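Local coordinates for protein myosin-4 (PDB 3MMI) that carries specific mRNAs, ASH1 mRNA among them, into the yeast bud as a class V myosin motor recruited through SHE3, here represented by its globular tail, at residues A[110-122]-A[134-146]. Numbering follows the deposited sequence.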
ATOM      1  N   ARG A 110       0.661  17.070   1.810  1.00 28.26           N
ATOM      2  CA  ARG A 110       0.583  18.404   1.211  1.00 28.32           C
ATOM      3  C   ARG A 110       1.960  19.089   1.187  1.00 27.36           C
ATOM      4  O   ARG A 110       2.088  20.130   0.606  1.00 28.95           O
ATOM      5  CB  ARG A 110      -0.446  19.283   2.010  1.00 31.86           C
ATOM      6  CG  ARG A 110      -1.932  18.923   1.727  1.00 36.32           C
ATOM      7  CD  ARG A 110      -2.923  19.102   2.843  1.00 42.57           C
ATOM      8  NE  ARG A 110      -4.122  18.209   2.654  1.00 51.68           N
ATOM      9  CZ  ARG A 110      -5.133  18.583   1.903  1.00 53.31           C
ATOM     10  NH1 ARG A 110      -5.053  19.718   1.262  1.00 60.47           N
ATOM     11  NH2 ARG A 110      -6.194  17.867   1.778  1.00 54.78           N
ATOM     12  N   LEU A 111       2.940  18.565   1.907  1.00 26.91           N
ATOM     13  CA  LEU A 111       4.319  19.179   1.954  1.00 29.40           C
ATOM     14  C   LEU A 111       4.987  19.293   0.565  1.00 29.09           C
ATOM     15  O   LEU A 111       5.467  20.330   0.196  1.00 32.81           O
ATOM     16  CB  LEU A 111       5.232  18.413   2.909  1.00 27.97           C
ATOM     17  CG  LEU A 111       5.189  18.728   4.364  1.00 26.72           C
ATOM     18  CD1 LEU A 111       6.164  17.899   5.093  1.00 30.45           C
ATOM     19  CD2 LEU A 111       5.587  20.208   4.486  1.00 35.66           C
ATOM     20  N   PRO A 112       4.955  18.233  -0.251  1.00 31.00           N
ATOM     21  CA  PRO A 112       5.482  18.311  -1.619  1.00 30.58           C
ATOM     22  C   PRO A 112       4.865  19.374  -2.522  1.00 31.67           C
ATOM     23  O   PRO A 112       5.606  20.106  -3.207  1.00 33.14           O
ATOM     24  CB  PRO A 112       5.174  16.913  -2.168  1.00 30.51           C
ATOM     25  CG  PRO A 112       5.248  16.063  -1.048  1.00 30.51           C
ATOM     26  CD  PRO A 112       4.543  16.850   0.040  1.00 30.29           C
ATOM     27  N   ALA A 113       3.536  19.505  -2.537  1.00 28.64           N
ATOM     28  CA  ALA A 113       2.920  20.586  -3.332  1.00 29.79           C
ATOM     29  C   ALA A 113       3.138  21.982  -2.743  1.00 29.94           C
ATOM     30  O   ALA A 113       3.168  22.948  -3.515  1.00 27.91           O
ATOM     31  CB  ALA A 113       1.351  20.359  -3.578  1.00 32.20           C
ATOM     32  N   PHE A 114       3.321  22.074  -1.397  1.00 30.59           N
ATOM     33  CA  PHE A 114       3.621  23.352  -0.693  1.00 27.49           C
ATOM     34  C   PHE A 114       4.953  23.828  -1.238  1.00 29.85           C
ATOM     35  O   PHE A 114       4.996  24.894  -1.809  1.00 28.24           O
ATOM     36  CB  PHE A 114       3.685  23.148   0.830  1.00 29.48           C
ATOM     37  CG  PHE A 114       4.472  24.218   1.563  1.00 31.72           C
ATOM     38  CD1 PHE A 114       3.949  25.517   1.690  1.00 34.31           C
ATOM     39  CD2 PHE A 114       5.707  23.935   2.118  1.00 33.21           C
ATOM     40  CE1 PHE A 114       4.667  26.528   2.348  1.00 33.51           C
ATOM     41  CE2 PHE A 114       6.446  24.937   2.794  1.00 37.44           C
ATOM     42  CZ  PHE A 114       5.923  26.234   2.909  1.00 32.42           C
ATOM     43  N   ALA A 115       5.998  22.970  -1.178  1.00 29.80           N
ATOM     44  CA  ALA A 115       7.317  23.276  -1.744  1.00 31.42           C
ATOM     45  C   ALA A 115       7.260  23.696  -3.200  1.00 33.43           C
ATOM     46  O   ALA A 115       7.921  24.663  -3.598  1.00 32.98           O
ATOM     47  CB  ALA A 115       8.368  22.101  -1.547  1.00 29.62           C
ATOM     48  N   ALA A 116       6.448  22.996  -3.992  1.00 35.05           N
ATOM     49  CA  ALA A 116       6.268  23.356  -5.417  1.00 37.07           C
ATOM     50  C   ALA A 116       5.611  24.685  -5.547  1.00 41.64           C
ATOM     51  O   ALA A 116       6.039  25.480  -6.424  1.00 43.70           O
ATOM     52  CB  ALA A 116       5.441  22.314  -6.186  1.00 35.36           C
ATOM     53  N   ASN A 117       4.559  24.944  -4.730  1.00 43.26           N
ATOM     54  CA  ASN A 117       3.948  26.294  -4.737  1.00 45.59           C
ATOM     55  C   ASN A 117       4.835  27.418  -4.103  1.00 44.67           C
ATOM     56  O   ASN A 117       4.688  28.552  -4.425  1.00 43.68           O
ATOM     57  CB  ASN A 117       2.484  26.353  -4.187  1.00 46.47           C
ATOM     58  CG  ASN A 117       1.804  27.785  -4.435  1.00 54.59           C
ATOM     59  OD1 ASN A 117       1.692  28.630  -3.511  1.00 59.00           O
ATOM     60  ND2 ASN A 117       1.454  28.061  -5.704  1.00 47.40           N
ATOM     61  N   GLN A 118       5.731  27.103  -3.184  1.00 46.24           N
ATOM     62  CA  GLN A 118       6.598  28.125  -2.667  1.00 47.37           C
ATOM     63  C   GLN A 118       7.477  28.603  -3.791  1.00 49.72           C
ATOM     64  O   GLN A 118       7.892  29.731  -3.836  1.00 51.49           O
ATOM     65  CB  GLN A 118       7.440  27.611  -1.514  1.00 43.86           C
ATOM     66  CG  GLN A 118       6.690  27.674  -0.252  1.00 50.02           C
ATOM     67  CD  GLN A 118       6.495  29.080   0.247  1.00 47.91           C
ATOM     68  OE1 GLN A 118       5.377  29.582   0.337  1.00 51.04           O
ATOM     69  NE2 GLN A 118       7.606  29.708   0.626  1.00 54.52           N
ATOM     70  N   LYS A 119       7.804  27.739  -4.721  1.00 52.70           N
ATOM     71  CA  LYS A 119       8.913  28.091  -5.535  1.00 56.27           C
ATOM     72  C   LYS A 119       8.423  28.942  -6.685  1.00 58.63           C
ATOM     73  O   LYS A 119       9.161  29.739  -7.321  1.00 56.57           O
ATOM     74  CB  LYS A 119       9.731  26.851  -5.907  1.00 59.04           C
ATOM     75  CG  LYS A 119       9.274  26.037  -7.052  1.00 55.85           C
ATOM     76  CD  LYS A 119      10.481  25.208  -7.467  1.00 55.50           C
ATOM     77  CE  LYS A 119      10.117  23.743  -7.733  1.00 56.45           C
ATOM     78  NZ  LYS A 119       9.845  22.941  -6.427  1.00 47.94           N
ATOM     79  N   THR A 120       7.122  28.850  -6.855  1.00 60.98           N
ATOM     80  CA  THR A 120       6.457  29.626  -7.856  1.00 63.97           C
ATOM     81  C   THR A 120       6.612  31.164  -7.646  1.00 65.63           C
ATOM     82  O   THR A 120       6.350  31.939  -8.583  1.00 64.21           O
ATOM     83  CB  THR A 120       4.957  29.281  -7.974  1.00 65.25           C
ATOM     84  OG1 THR A 120       4.321  30.352  -8.659  1.00 70.04           O
ATOM     85  CG2 THR A 120       4.295  29.255  -6.661  1.00 66.56           C
ATOM     86  N   LEU A 121       7.056  31.581  -6.445  1.00 65.69           N
ATOM     87  CA  LEU A 121       7.156  33.033  -6.111  1.00 64.19           C
ATOM     88  C   LEU A 121       8.611  33.494  -6.082  1.00 63.22           C
ATOM     89  O   LEU A 121       8.888  34.670  -5.808  1.00 63.84           O
ATOM     90  CB  LEU A 121       6.615  33.250  -4.691  1.00 66.46           C
ATOM     91  CG  LEU A 121       5.752  32.149  -4.072  1.00 69.76           C
ATOM     92  CD1 LEU A 121       5.271  32.539  -2.635  1.00 70.89           C
ATOM     93  CD2 LEU A 121       4.595  31.893  -5.018  1.00 73.13           C
ATOM     94  N   TYR A 122       9.542  32.562  -6.289  1.00 60.16           N
ATOM     95  CA  TYR A 122      10.945  32.892  -6.287  1.00 58.52           C
ATOM     96  C   TYR A 122      11.566  32.766  -7.684  1.00 59.35           C
ATOM     97  O   TYR A 122      10.864  32.477  -8.684  1.00 58.97           O
ATOM     98  CB  TYR A 122      11.699  32.024  -5.262  1.00 57.68           C
ATOM     99  CG  TYR A 122      11.270  32.229  -3.813  1.00 52.79           C
ATOM    100  CD1 TYR A 122      11.778  33.297  -3.054  1.00 51.44           C
ATOM    101  CD2 TYR A 122      10.358  31.351  -3.209  1.00 47.74           C
ATOM    102  CE1 TYR A 122      11.384  33.488  -1.724  1.00 50.96           C
ATOM    103  CE2 TYR A 122       9.963  31.520  -1.904  1.00 45.02           C
ATOM    104  CZ  TYR A 122      10.476  32.604  -1.158  1.00 52.25           C
ATOM    105  OH  TYR A 122      10.120  32.807   0.164  1.00 52.64           O
ATOM    106  N   THR A 134      17.462  29.468  -3.336  1.00 47.38           N
ATOM    107  CA  THR A 134      16.159  29.229  -2.711  1.00 45.72           C
ATOM    108  C   THR A 134      15.310  28.266  -3.592  1.00 43.05           C
ATOM    109  O   THR A 134      14.711  27.321  -3.102  1.00 41.25           O
ATOM    110  CB  THR A 134      15.373  30.557  -2.440  1.00 46.26           C
ATOM    111  OG1 THR A 134      15.940  31.188  -1.291  1.00 46.71           O
ATOM    112  CG2 THR A 134      13.883  30.279  -2.147  1.00 40.42           C
ATOM    113  N   LEU A 135      15.297  28.531  -4.876  1.00 38.91           N
ATOM    114  CA  LEU A 135      14.695  27.633  -5.802  1.00 40.60           C
ATOM    115  C   LEU A 135      15.228  26.175  -5.736  1.00 41.94           C
ATOM    116  O   LEU A 135      14.429  25.235  -5.745  1.00 40.21           O
ATOM    117  CB  LEU A 135      14.837  28.115  -7.226  1.00 39.82           C
ATOM    118  CG  LEU A 135      13.934  29.282  -7.607  1.00 43.42           C
ATOM    119  CD1 LEU A 135      14.140  29.540  -9.071  1.00 43.60           C
ATOM    120  CD2 LEU A 135      12.459  29.021  -7.326  1.00 43.25           C
ATOM    121  N   ILE A 136      16.550  26.011  -5.664  1.00 39.49           N
ATOM    122  CA  ILE A 136      17.186  24.745  -5.438  1.00 37.01           C
ATOM    123  C   ILE A 136      16.818  24.124  -4.107  1.00 37.75           C
ATOM    124  O   ILE A 136      16.515  22.922  -4.096  1.00 37.24           O
ATOM    125  CB  ILE A 136      18.738  24.848  -5.518  1.00 37.96           C
ATOM    126  CG1 ILE A 136      19.175  25.134  -6.961  1.00 40.82           C
ATOM    127  CG2 ILE A 136      19.456  23.614  -4.947  1.00 32.99           C
ATOM    128  CD1 ILE A 136      20.674  25.559  -7.070  1.00 36.59           C
ATOM    129  N   TYR A 137      16.875  24.885  -2.999  1.00 34.71           N
ATOM    130  CA  TYR A 137      16.378  24.373  -1.721  1.00 34.50           C
ATOM    131  C   TYR A 137      14.934  23.774  -1.859  1.00 33.85           C
ATOM    132  O   TYR A 137      14.660  22.706  -1.394  1.00 32.38           O
ATOM    133  CB  TYR A 137      16.438  25.463  -0.610  1.00 33.43           C
ATOM    134  CG  TYR A 137      15.833  24.994   0.646  1.00 29.95           C
ATOM    135  CD1 TYR A 137      16.541  24.198   1.531  1.00 25.20           C
ATOM    136  CD2 TYR A 137      14.457  25.303   0.927  1.00 32.91           C
ATOM    137  CE1 TYR A 137      15.958  23.725   2.664  1.00 26.12           C
ATOM    138  CE2 TYR A 137      13.849  24.851   2.115  1.00 28.61           C
ATOM    139  CZ  TYR A 137      14.596  24.057   2.950  1.00 33.52           C
ATOM    140  OH  TYR A 137      14.021  23.529   4.083  1.00 38.48           O
ATOM    141  N   LEU A 138      14.037  24.509  -2.497  1.00 33.53           N
ATOM    142  CA  LEU A 138      12.651  24.172  -2.474  1.00 34.65           C
ATOM    143  C   LEU A 138      12.449  22.958  -3.364  1.00 37.03           C
ATOM    144  O   LEU A 138      11.616  22.081  -3.082  1.00 36.57           O
ATOM    145  CB  LEU A 138      11.787  25.325  -2.946  1.00 35.18           C
ATOM    146  CG  LEU A 138      11.621  26.551  -2.021  1.00 33.40           C
ATOM    147  CD1 LEU A 138      10.870  27.542  -2.866  1.00 29.98           C
ATOM    148  CD2 LEU A 138      10.810  26.179  -0.783  1.00 31.15           C
ATOM    149  N   ASN A 139      13.216  22.901  -4.443  1.00 37.40           N
ATOM    150  CA  ASN A 139      13.251  21.722  -5.299  1.00 35.86           C
ATOM    151  C   ASN A 139      13.635  20.485  -4.528  1.00 36.08           C
ATOM    152  O   ASN A 139      13.002  19.426  -4.668  1.00 35.09           O
ATOM    153  CB  ASN A 139      14.230  21.911  -6.432  1.00 38.18           C
ATOM    154  CG  ASN A 139      13.923  21.019  -7.610  1.00 39.90           C
ATOM    155  OD1 ASN A 139      12.881  21.155  -8.264  1.00 40.20           O
ATOM    156  ND2 ASN A 139      14.820  20.096  -7.876  1.00 34.89           N
ATOM    157  N   ASP A 140      14.588  20.643  -3.625  1.00 34.38           N
ATOM    158  CA  ASP A 140      15.077  19.530  -2.875  1.00 34.22           C
ATOM    159  C   ASP A 140      14.069  19.197  -1.828  1.00 35.32           C
ATOM    160  O   ASP A 140      13.913  18.025  -1.503  1.00 36.93           O
ATOM    161  CB  ASP A 140      16.397  19.886  -2.240  1.00 33.48           C
ATOM    162  CG  ASP A 140      17.039  18.753  -1.515  1.00 32.14           C
ATOM    163  OD1 ASP A 140      17.511  17.793  -2.142  1.00 39.68           O
ATOM    164  OD2 ASP A 140      17.107  18.814  -0.304  1.00 34.49           O
ATOM    165  N   LEU A 141      13.397  20.224  -1.281  1.00 35.29           N
ATOM    166  CA  LEU A 141      12.444  20.015  -0.192  1.00 33.95           C
ATOM    167  C   LEU A 141      11.313  19.136  -0.762  1.00 32.14           C
ATOM    168  O   LEU A 141      10.814  18.219  -0.125  1.00 32.24           O
ATOM    169  CB  LEU A 141      11.946  21.376   0.355  1.00 32.39           C
ATOM    170  CG  LEU A 141      10.814  21.361   1.375  1.00 33.19           C
ATOM    171  CD1 LEU A 141      11.265  20.735   2.660  1.00 31.95           C
ATOM    172  CD2 LEU A 141      10.282  22.773   1.642  1.00 37.66           C
ATOM    173  N   GLU A 142      10.939  19.443  -1.984  1.00 31.57           N
ATOM    174  CA  GLU A 142       9.879  18.747  -2.617  1.00 32.07           C
ATOM    175  C   GLU A 142      10.220  17.235  -2.849  1.00 34.44           C
ATOM    176  O   GLU A 142       9.426  16.352  -2.525  1.00 33.57           O
ATOM    177  CB  GLU A 142       9.531  19.398  -3.916  1.00 30.13           C
ATOM    178  CG  GLU A 142       8.513  18.576  -4.611  1.00 31.61           C
ATOM    179  CD  GLU A 142       8.075  19.182  -5.909  1.00 36.02           C
ATOM    180  OE1 GLU A 142       8.475  20.281  -6.183  1.00 44.07           O
ATOM    181  OE2 GLU A 142       7.281  18.615  -6.686  1.00 40.44           O
ATOM    182  N   ASN A 143      11.427  16.935  -3.307  1.00 33.78           N
ATOM    183  CA  ASN A 143      11.775  15.549  -3.500  1.00 35.63           C
ATOM    184  C   ASN A 143      11.951  14.817  -2.195  1.00 34.23           C
ATOM    185  O   ASN A 143      11.475  13.675  -2.064  1.00 34.67           O
ATOM    186  CB  ASN A 143      13.006  15.340  -4.400  1.00 36.62           C
ATOM    187  CG  ASN A 143      12.888  16.045  -5.764  1.00 41.40           C
ATOM    188  OD1 ASN A 143      11.834  16.075  -6.392  1.00 45.17           O
ATOM    189  ND2 ASN A 143      14.010  16.621  -6.229  1.00 49.97           N
ATOM    190  N   GLU A 144      12.575  15.457  -1.234  1.00 30.55           N
ATOM    191  CA  GLU A 144      12.867  14.788   0.013  1.00 32.38           C
ATOM    192  C   GLU A 144      11.654  14.560   0.922  1.00 33.08           C
ATOM    193  O   GLU A 144      11.574  13.599   1.633  1.00 33.17           O
ATOM    194  CB  GLU A 144      13.942  15.560   0.765  1.00 31.29           C
ATOM    195  CG  GLU A 144      15.292  15.322   0.183  1.00 39.00           C
ATOM    196  CD  GLU A 144      15.841  14.004   0.620  1.00 43.05           C
ATOM    197  OE1 GLU A 144      15.861  13.765   1.884  1.00 51.00           O
ATOM    198  OE2 GLU A 144      16.240  13.247  -0.302  1.00 45.75           O
ATOM    199  N   THR A 145      10.761  15.528   0.948  1.00 33.55           N
ATOM    200  CA  THR A 145       9.513  15.431   1.674  1.00 34.25           C
ATOM    201  C   THR A 145       8.656  14.243   1.063  1.00 34.12           C
ATOM    202  O   THR A 145       8.113  13.401   1.772  1.00 31.30           O
ATOM    203  CB  THR A 145       8.900  16.830   1.533  1.00 36.87           C
ATOM    204  OG1 THR A 145       9.012  17.569   2.774  1.00 43.56           O
ATOM    205  CG2 THR A 145       7.619  16.828   1.015  1.00 36.34           C
ATOM    206  N   LEU A 146       8.594  14.193  -0.262  1.00 33.22           N
ATOM    207  CA  LEU A 146       8.013  13.074  -0.995  1.00 33.98           C
ATOM    208  C   LEU A 146       8.587  11.696  -0.624  1.00 34.77           C
ATOM    209  O   LEU A 146       7.814  10.749  -0.353  1.00 33.16           O
ATOM    210  CB  LEU A 146       8.110  13.316  -2.474  1.00 32.44           C
ATOM    211  CG  LEU A 146       7.362  12.293  -3.316  1.00 38.87           C
ATOM    212  CD1 LEU A 146       5.859  12.440  -3.015  1.00 41.76           C
ATOM    213  CD2 LEU A 146       7.635  12.482  -4.780  1.00 30.82           C
TER
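Lys119 and Glu142 supply the one polar link across this interface, a salt bridge in which Lys119 NZ lies 3.0 Å from Glu142 OE1 and meets that oxygen nearly along its C-O axis. The two side chains meet at about a right angle: Glu142 is extended, with CG anti to its backbone N (chi1 175°), whereas the lysine bends at its last two torsions to bring the ammonium round. Each is also a knob in a hole of the other segment, Lys119 among Leu135, Leu138, Asn139 and Glu142, and Glu142 among Pro112, Ala115, Ala116 and Lys119. Were Glu142 replaced by an alanine, the Lys119 ammonium would probably lose its mate here and a gap would open beside Ala116 and the Pro112 carbonyl.

Apolar packing fills the rest. Leu138 CD1 presses on Lys119 CB at 3.3 Å, and both methyls of Leu138 lean on Gln118 CB from the same side. Ala115 CB rests against Leu141 CD2 at 3.8 Å, its small side chain consistent with the 8.1 Å axis separation. At one end Thr145 CG2 is packed tightly against the Pro112 ring, 3.2 Å from Pro112 CD.

At the other end a methyl packs on a ring: Thr134 CG2 makes a CH-pi contact over one face of Tyr122, 3.7 Å from the ring centroid and 13° off the normal, while Leu135 CD2 touches Tyr122 CB.

Phe114, Gln118 and Tyr122 also touch helix 53-67. With axes at 168°, helix 111-119 and the start of helix 132-168 form an antiparallel helical hairpin within the all-helical dilute-type globular tail of a class V myosin.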